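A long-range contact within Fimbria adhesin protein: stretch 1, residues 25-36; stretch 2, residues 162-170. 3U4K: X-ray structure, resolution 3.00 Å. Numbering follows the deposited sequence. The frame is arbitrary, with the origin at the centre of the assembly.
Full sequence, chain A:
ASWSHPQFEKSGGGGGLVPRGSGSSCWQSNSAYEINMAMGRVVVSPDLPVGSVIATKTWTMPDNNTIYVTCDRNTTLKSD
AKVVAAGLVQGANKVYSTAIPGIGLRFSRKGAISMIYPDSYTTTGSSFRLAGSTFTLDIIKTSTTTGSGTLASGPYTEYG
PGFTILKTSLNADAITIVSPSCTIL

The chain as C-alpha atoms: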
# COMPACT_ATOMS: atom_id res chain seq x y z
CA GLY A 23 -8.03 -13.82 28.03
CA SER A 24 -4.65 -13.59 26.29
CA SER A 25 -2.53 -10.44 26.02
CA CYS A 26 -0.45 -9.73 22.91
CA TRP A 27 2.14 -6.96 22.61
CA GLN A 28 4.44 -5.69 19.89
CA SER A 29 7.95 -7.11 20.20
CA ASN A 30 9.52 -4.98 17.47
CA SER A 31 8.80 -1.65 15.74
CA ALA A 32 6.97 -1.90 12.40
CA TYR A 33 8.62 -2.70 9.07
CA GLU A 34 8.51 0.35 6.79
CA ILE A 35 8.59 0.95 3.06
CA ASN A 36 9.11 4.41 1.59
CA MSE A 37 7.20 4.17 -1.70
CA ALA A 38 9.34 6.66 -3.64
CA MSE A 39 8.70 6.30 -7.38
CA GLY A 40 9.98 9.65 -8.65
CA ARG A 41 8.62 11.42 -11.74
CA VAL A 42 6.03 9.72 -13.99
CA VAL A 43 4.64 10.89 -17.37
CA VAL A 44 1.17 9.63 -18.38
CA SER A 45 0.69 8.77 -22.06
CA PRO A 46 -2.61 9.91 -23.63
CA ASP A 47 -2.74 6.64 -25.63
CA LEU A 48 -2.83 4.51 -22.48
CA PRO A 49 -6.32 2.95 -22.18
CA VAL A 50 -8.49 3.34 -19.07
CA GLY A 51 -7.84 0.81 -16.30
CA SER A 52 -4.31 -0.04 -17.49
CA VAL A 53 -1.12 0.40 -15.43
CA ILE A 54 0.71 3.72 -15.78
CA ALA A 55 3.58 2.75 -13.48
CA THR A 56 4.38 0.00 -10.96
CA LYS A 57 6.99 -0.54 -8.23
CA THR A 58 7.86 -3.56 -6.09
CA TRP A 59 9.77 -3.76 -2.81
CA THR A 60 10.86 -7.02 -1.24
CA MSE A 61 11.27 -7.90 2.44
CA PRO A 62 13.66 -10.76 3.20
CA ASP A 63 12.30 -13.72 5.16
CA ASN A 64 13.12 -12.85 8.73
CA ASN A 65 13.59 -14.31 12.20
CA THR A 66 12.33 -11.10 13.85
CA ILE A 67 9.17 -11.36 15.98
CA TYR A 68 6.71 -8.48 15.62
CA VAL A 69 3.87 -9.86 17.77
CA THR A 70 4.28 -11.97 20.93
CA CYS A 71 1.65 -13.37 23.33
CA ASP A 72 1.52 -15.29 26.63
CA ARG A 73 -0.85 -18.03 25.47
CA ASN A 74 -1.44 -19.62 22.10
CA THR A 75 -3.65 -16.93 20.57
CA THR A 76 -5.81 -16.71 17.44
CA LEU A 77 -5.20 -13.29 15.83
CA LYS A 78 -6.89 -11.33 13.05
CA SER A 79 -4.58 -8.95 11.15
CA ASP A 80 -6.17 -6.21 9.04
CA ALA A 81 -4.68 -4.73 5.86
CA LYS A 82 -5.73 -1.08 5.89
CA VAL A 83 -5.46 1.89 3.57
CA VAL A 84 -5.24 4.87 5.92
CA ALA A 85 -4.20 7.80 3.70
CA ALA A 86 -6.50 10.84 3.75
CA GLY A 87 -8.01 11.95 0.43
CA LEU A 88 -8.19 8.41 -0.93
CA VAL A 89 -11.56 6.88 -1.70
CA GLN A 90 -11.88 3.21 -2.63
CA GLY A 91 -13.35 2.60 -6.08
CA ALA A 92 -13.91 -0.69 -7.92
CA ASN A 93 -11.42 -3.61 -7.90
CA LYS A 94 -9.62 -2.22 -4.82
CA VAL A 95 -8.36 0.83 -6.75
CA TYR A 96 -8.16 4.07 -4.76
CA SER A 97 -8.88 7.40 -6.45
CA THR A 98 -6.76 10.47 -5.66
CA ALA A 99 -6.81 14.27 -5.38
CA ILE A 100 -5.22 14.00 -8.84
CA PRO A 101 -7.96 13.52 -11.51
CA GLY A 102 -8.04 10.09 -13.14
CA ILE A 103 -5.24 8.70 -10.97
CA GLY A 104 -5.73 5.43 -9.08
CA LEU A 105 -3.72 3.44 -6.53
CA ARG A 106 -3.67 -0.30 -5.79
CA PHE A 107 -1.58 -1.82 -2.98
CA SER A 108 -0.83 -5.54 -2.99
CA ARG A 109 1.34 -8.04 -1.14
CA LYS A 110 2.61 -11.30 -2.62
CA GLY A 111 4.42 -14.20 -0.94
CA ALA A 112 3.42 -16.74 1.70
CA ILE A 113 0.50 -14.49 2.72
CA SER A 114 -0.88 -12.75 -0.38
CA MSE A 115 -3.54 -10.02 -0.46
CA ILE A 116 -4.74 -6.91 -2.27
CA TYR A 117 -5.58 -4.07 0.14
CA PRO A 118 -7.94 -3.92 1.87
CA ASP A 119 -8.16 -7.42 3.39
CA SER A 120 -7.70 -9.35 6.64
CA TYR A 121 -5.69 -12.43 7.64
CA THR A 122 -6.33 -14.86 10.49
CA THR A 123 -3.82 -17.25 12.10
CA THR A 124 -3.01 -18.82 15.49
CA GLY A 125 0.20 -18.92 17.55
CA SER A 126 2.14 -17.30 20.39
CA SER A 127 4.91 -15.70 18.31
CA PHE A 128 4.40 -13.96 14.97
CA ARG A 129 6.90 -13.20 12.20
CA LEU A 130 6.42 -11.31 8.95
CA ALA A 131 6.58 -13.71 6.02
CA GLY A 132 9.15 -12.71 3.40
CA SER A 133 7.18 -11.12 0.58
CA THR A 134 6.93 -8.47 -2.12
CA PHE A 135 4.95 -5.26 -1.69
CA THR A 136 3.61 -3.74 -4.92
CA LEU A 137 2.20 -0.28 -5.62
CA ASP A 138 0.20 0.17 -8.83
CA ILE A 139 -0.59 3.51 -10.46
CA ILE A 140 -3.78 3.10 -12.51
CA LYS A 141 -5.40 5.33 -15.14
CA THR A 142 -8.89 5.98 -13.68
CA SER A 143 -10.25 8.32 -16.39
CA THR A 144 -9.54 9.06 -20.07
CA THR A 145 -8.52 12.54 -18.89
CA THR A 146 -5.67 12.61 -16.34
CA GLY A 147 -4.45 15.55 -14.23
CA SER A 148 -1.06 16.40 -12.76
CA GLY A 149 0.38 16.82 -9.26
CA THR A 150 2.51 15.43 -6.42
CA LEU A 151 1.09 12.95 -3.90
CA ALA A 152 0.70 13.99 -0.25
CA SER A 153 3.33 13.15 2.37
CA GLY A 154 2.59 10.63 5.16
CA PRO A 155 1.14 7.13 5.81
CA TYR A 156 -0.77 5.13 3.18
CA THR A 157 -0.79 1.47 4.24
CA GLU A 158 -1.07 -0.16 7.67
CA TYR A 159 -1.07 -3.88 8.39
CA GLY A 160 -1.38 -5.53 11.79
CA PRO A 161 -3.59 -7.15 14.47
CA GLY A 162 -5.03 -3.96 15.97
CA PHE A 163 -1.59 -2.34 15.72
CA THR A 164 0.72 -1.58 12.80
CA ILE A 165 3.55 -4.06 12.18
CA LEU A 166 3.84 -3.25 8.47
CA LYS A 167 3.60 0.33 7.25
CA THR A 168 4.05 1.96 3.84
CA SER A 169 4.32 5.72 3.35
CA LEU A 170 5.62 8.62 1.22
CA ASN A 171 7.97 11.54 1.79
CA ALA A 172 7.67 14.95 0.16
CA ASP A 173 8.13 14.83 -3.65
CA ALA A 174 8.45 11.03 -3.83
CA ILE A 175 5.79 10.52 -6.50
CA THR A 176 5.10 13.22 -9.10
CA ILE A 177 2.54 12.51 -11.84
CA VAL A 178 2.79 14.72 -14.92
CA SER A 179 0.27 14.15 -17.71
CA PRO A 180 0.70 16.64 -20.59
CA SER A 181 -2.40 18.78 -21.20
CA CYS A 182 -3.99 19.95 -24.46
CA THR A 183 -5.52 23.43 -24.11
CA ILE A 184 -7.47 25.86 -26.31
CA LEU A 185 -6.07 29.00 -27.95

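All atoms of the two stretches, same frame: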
# COMPACT_ATOMS: atom_id res chain seq x y z
N SER A 25 -3.04 -11.78 26.29
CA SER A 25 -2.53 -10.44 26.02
C SER A 25 -1.37 -10.52 25.03
O SER A 25 -0.42 -11.28 25.23
CB SER A 25 -2.10 -9.74 27.31
OG SER A 25 -0.92 -10.31 27.85
N CYS A 26 -1.47 -9.74 23.96
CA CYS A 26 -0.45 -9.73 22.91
C CYS A 26 0.11 -8.33 22.70
O CYS A 26 -0.63 -7.37 22.50
CB CYS A 26 -1.02 -10.28 21.60
SG CYS A 26 -1.67 -11.96 21.74
N TRP A 27 1.44 -8.23 22.76
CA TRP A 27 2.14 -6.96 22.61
C TRP A 27 2.99 -6.96 21.37
O TRP A 27 3.06 -7.95 20.65
CB TRP A 27 2.98 -6.68 23.85
CG TRP A 27 3.99 -7.77 24.16
CD1 TRP A 27 5.35 -7.78 23.85
CD2 TRP A 27 3.75 -9.04 24.85
NE1 TRP A 27 5.94 -8.93 24.30
CE2 TRP A 27 5.04 -9.73 24.90
CE3 TRP A 27 2.63 -9.65 25.41
CZ2 TRP A 27 5.18 -10.98 25.49
CZ3 TRP A 27 2.78 -10.91 26.01
CH2 TRP A 27 4.03 -11.56 26.04
N GLN A 28 3.63 -5.82 21.09
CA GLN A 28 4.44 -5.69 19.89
C GLN A 28 5.92 -5.76 20.23
O GLN A 28 6.46 -4.83 20.83
CB GLN A 28 4.11 -4.38 19.17
CG GLN A 28 4.63 -4.32 17.75
CD GLN A 28 4.33 -3.00 17.08
OE1 GLN A 28 3.38 -2.30 17.44
NE2 GLN A 28 5.15 -2.65 16.09
N SER A 29 6.56 -6.86 19.84
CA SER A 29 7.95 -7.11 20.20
C SER A 29 8.96 -6.23 19.48
O SER A 29 10.02 -5.91 20.02
CB SER A 29 8.30 -8.59 20.02
OG SER A 29 7.97 -9.32 21.18
N ASN A 30 8.64 -5.84 18.25
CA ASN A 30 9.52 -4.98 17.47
C ASN A 30 8.75 -3.88 16.75
O ASN A 30 7.57 -4.06 16.43
CB ASN A 30 10.32 -5.82 16.47
CG ASN A 30 11.60 -5.14 16.03
OD1 ASN A 30 12.11 -5.41 14.94
ND2 ASN A 30 12.13 -4.25 16.87
N SER A 31 9.40 -2.75 16.51
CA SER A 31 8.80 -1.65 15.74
C SER A 31 8.49 -2.10 14.31
O SER A 31 9.17 -2.97 13.77
CB SER A 31 9.71 -0.42 15.73
OG SER A 31 10.92 -0.70 15.05
N ALA A 32 7.46 -1.50 13.72
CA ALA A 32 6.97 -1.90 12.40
C ALA A 32 8.03 -1.88 11.30
O ALA A 32 9.00 -1.11 11.36
CB ALA A 32 5.79 -1.02 12.01
N TYR A 33 7.84 -2.74 10.30
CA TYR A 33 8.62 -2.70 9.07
C TYR A 33 8.05 -1.59 8.19
O TYR A 33 6.82 -1.45 8.08
CB TYR A 33 8.54 -4.05 8.35
CG TYR A 33 9.57 -4.25 7.26
CD1 TYR A 33 9.23 -4.11 5.92
CD2 TYR A 33 10.89 -4.58 7.57
CE1 TYR A 33 10.17 -4.30 4.92
CE2 TYR A 33 11.84 -4.77 6.58
CZ TYR A 33 11.47 -4.63 5.25
OH TYR A 33 12.40 -4.82 4.26
N GLU A 34 8.93 -0.81 7.58
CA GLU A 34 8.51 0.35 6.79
C GLU A 34 9.05 0.37 5.38
O GLU A 34 10.21 0.04 5.14
CB GLU A 34 8.90 1.65 7.49
CG GLU A 34 7.92 2.11 8.54
CD GLU A 34 8.43 3.31 9.32
OE1 GLU A 34 9.60 3.28 9.76
OE2 GLU A 34 7.66 4.28 9.49
N ILE A 35 8.19 0.76 4.44
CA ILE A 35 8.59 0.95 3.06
C ILE A 35 8.28 2.39 2.66
O ILE A 35 7.12 2.83 2.74
CB ILE A 35 7.85 -0.01 2.10
CG1 ILE A 35 8.16 -1.47 2.47
CG2 ILE A 35 8.24 0.25 0.66
CD1 ILE A 35 7.18 -2.47 1.89
N ASN A 36 9.31 3.13 2.26
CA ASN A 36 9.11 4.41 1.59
C ASN A 36 8.85 4.15 0.11
O ASN A 36 9.69 3.59 -0.59
CB ASN A 36 10.33 5.32 1.79
CG ASN A 36 10.25 6.61 0.98
OD1 ASN A 36 9.20 7.26 0.91
ND2 ASN A 36 11.36 6.99 0.37
N GLY A 162 -4.65 -5.04 15.07
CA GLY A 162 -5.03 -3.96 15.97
C GLY A 162 -3.89 -3.00 16.28
O GLY A 162 -4.06 -2.06 17.04
N PHE A 163 -2.72 -3.27 15.69
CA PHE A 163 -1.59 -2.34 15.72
C PHE A 163 -0.65 -2.59 14.55
O PHE A 163 -0.46 -3.73 14.12
CB PHE A 163 -0.83 -2.39 17.06
CG PHE A 163 -0.48 -3.77 17.52
CD1 PHE A 163 0.67 -4.40 17.06
CD2 PHE A 163 -1.27 -4.43 18.46
CE1 PHE A 163 1.01 -5.67 17.50
CE2 PHE A 163 -0.94 -5.70 18.90
CZ PHE A 163 0.20 -6.32 18.42
N THR A 164 -0.07 -1.52 14.02
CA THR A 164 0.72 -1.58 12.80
C THR A 164 2.05 -2.30 13.00
O THR A 164 2.87 -1.90 13.83
CB THR A 164 0.96 -0.17 12.20
OG1 THR A 164 -0.29 0.50 12.03
CG2 THR A 164 1.66 -0.26 10.85
N ILE A 165 2.26 -3.36 12.22
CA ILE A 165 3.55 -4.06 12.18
C ILE A 165 4.18 -3.94 10.80
O ILE A 165 5.36 -4.22 10.61
CB ILE A 165 3.43 -5.54 12.61
CG1 ILE A 165 2.45 -6.30 11.71
CG2 ILE A 165 3.02 -5.65 14.07
CD1 ILE A 165 2.73 -7.79 11.63
N LEU A 166 3.37 -3.51 9.83
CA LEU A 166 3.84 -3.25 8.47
C LEU A 166 3.22 -1.97 7.95
O LEU A 166 2.00 -1.88 7.79
CB LEU A 166 3.52 -4.43 7.55
CG LEU A 166 3.92 -4.35 6.07
CD1 LEU A 166 5.40 -4.03 5.88
CD2 LEU A 166 3.55 -5.65 5.36
N LYS A 167 4.06 -0.98 7.68
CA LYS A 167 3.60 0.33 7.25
C LYS A 167 4.29 0.81 5.97
O LYS A 167 5.50 0.67 5.83
CB LYS A 167 3.81 1.35 8.38
CG LYS A 167 3.22 2.73 8.11
CD LYS A 167 3.21 3.61 9.35
CE LYS A 167 4.61 3.90 9.86
NZ LYS A 167 4.65 5.05 10.81
N THR A 168 3.50 1.35 5.05
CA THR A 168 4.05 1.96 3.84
C THR A 168 3.61 3.42 3.74
O THR A 168 2.46 3.75 4.00
CB THR A 168 3.64 1.21 2.55
OG1 THR A 168 2.25 1.41 2.30
CG2 THR A 168 3.94 -0.28 2.65
N SER A 169 4.55 4.28 3.35
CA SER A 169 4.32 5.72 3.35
C SER A 169 5.13 6.46 2.28
O SER A 169 5.96 5.86 1.58
CB SER A 169 4.61 6.30 4.73
OG SER A 169 5.98 6.13 5.06
N LEU A 170 4.89 7.76 2.15
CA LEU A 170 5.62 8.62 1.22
C LEU A 170 6.24 9.81 1.92
O LEU A 170 5.70 10.31 2.91
CB LEU A 170 4.69 9.12 0.11
CG LEU A 170 4.34 8.17 -1.04
CD1 LEU A 170 3.27 8.78 -1.92
CD2 LEU A 170 5.58 7.83 -1.86

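Two segments far apart in sequence meet here, and at the end of stretch 1 they form a parallel pair of strands. No two touching residues are fewer than 132 positions apart along the chain. Together the two stretches bury 686 Å² of surface.

Ser25 makes no contact with stretch 2. Cys26 and Trp27 reach it through their backbone. Cys26 O lies 4.0 Å from Phe163 CE2, and Trp27 O lies 4.0 Å from Phe163 CZ. The Trp27 CA-to-CB bond points away from stretch 2, and its indole makes no close contact with it. The Cys26 side chain is bonded covalently elsewhere in the structure.

Gln28 points toward stretch 2. Its chi1 and chi2 are both t, which extends the side chain and carries the amide across the gap. Gln28 OE1 comes within 3.4 Å of Phe163 CD1. Three oxygens, those of Cys26, Trp27 and Gln28, thus approach the phenyl ring, all obliquely. On the other side of the amide, Gln28 NE2 donates a hydrogen bond to Asn30 O at 2.8 Å. This bond ties the side chain back to its own loop. Gln28 NE2 is also 3.3 Å from Thr164 O.

Ser29, Asn30 and Ser31 form a loop that stays clear of stretch 2. The chain returns at Ala32, whose methyl points toward the other stretch. Ala32 CB packs 3.6 Å from Thr164 O. Ala32 CA makes a CA-H...O contact with Ile165 O at 3.3 Å. The small side chain sits where the backbones are close, with Ala32 CA and Ile165 CA 4.1 Å apart.

The strand pairing starts at Tyr33. Tyr33 N donates to Ile165 O at 2.9 Å. Tyr33 O accepts from Lys167 N at 2.8 Å, with a nearly linear angle of 175°. One residue therefore bonds to two residues flanking its bridge partner Leu166, as expected for parallel strands. Tyr33 and Leu166 lie on the same face of the sheet. Leu166 CD1 meets the tyrosine ring at its edge, 3.8 Å from Tyr33 CD1.

Glu34 pairs with Lys167, and both side chains lie on the opposite face. The end of the glutamate side chain comes nearer to stretch 2, and Glu34 OE2 forms a salt bridge with Lys167 NZ at 3.4 Å. The carboxylate also touches the aliphatic part of the lysine, with Glu34 OE2 3.1 Å from Lys167 CE. Glu34 CA makes a CA-H...O contact with Lys167 O at 3.2 Å.

Ile35 repeats the pattern of Tyr33. Ile35 N donates to Lys167 O at 3.0 Å, and Ile35 O accepts from Ser169 N at 3.0 Å. Its side chain is buried beside that of Thr168, with Ile35 CB 4.0 Å from Thr168 CG2.

Asn36 closes the contact opposite Ser169. Asn36 CA lies 3.5 Å from Ser169 O in a further CA-H...O contact. The end of its side chain comes nearer to stretch 2, where Asn36 OD1 is 3.8 Å from Leu170 CA.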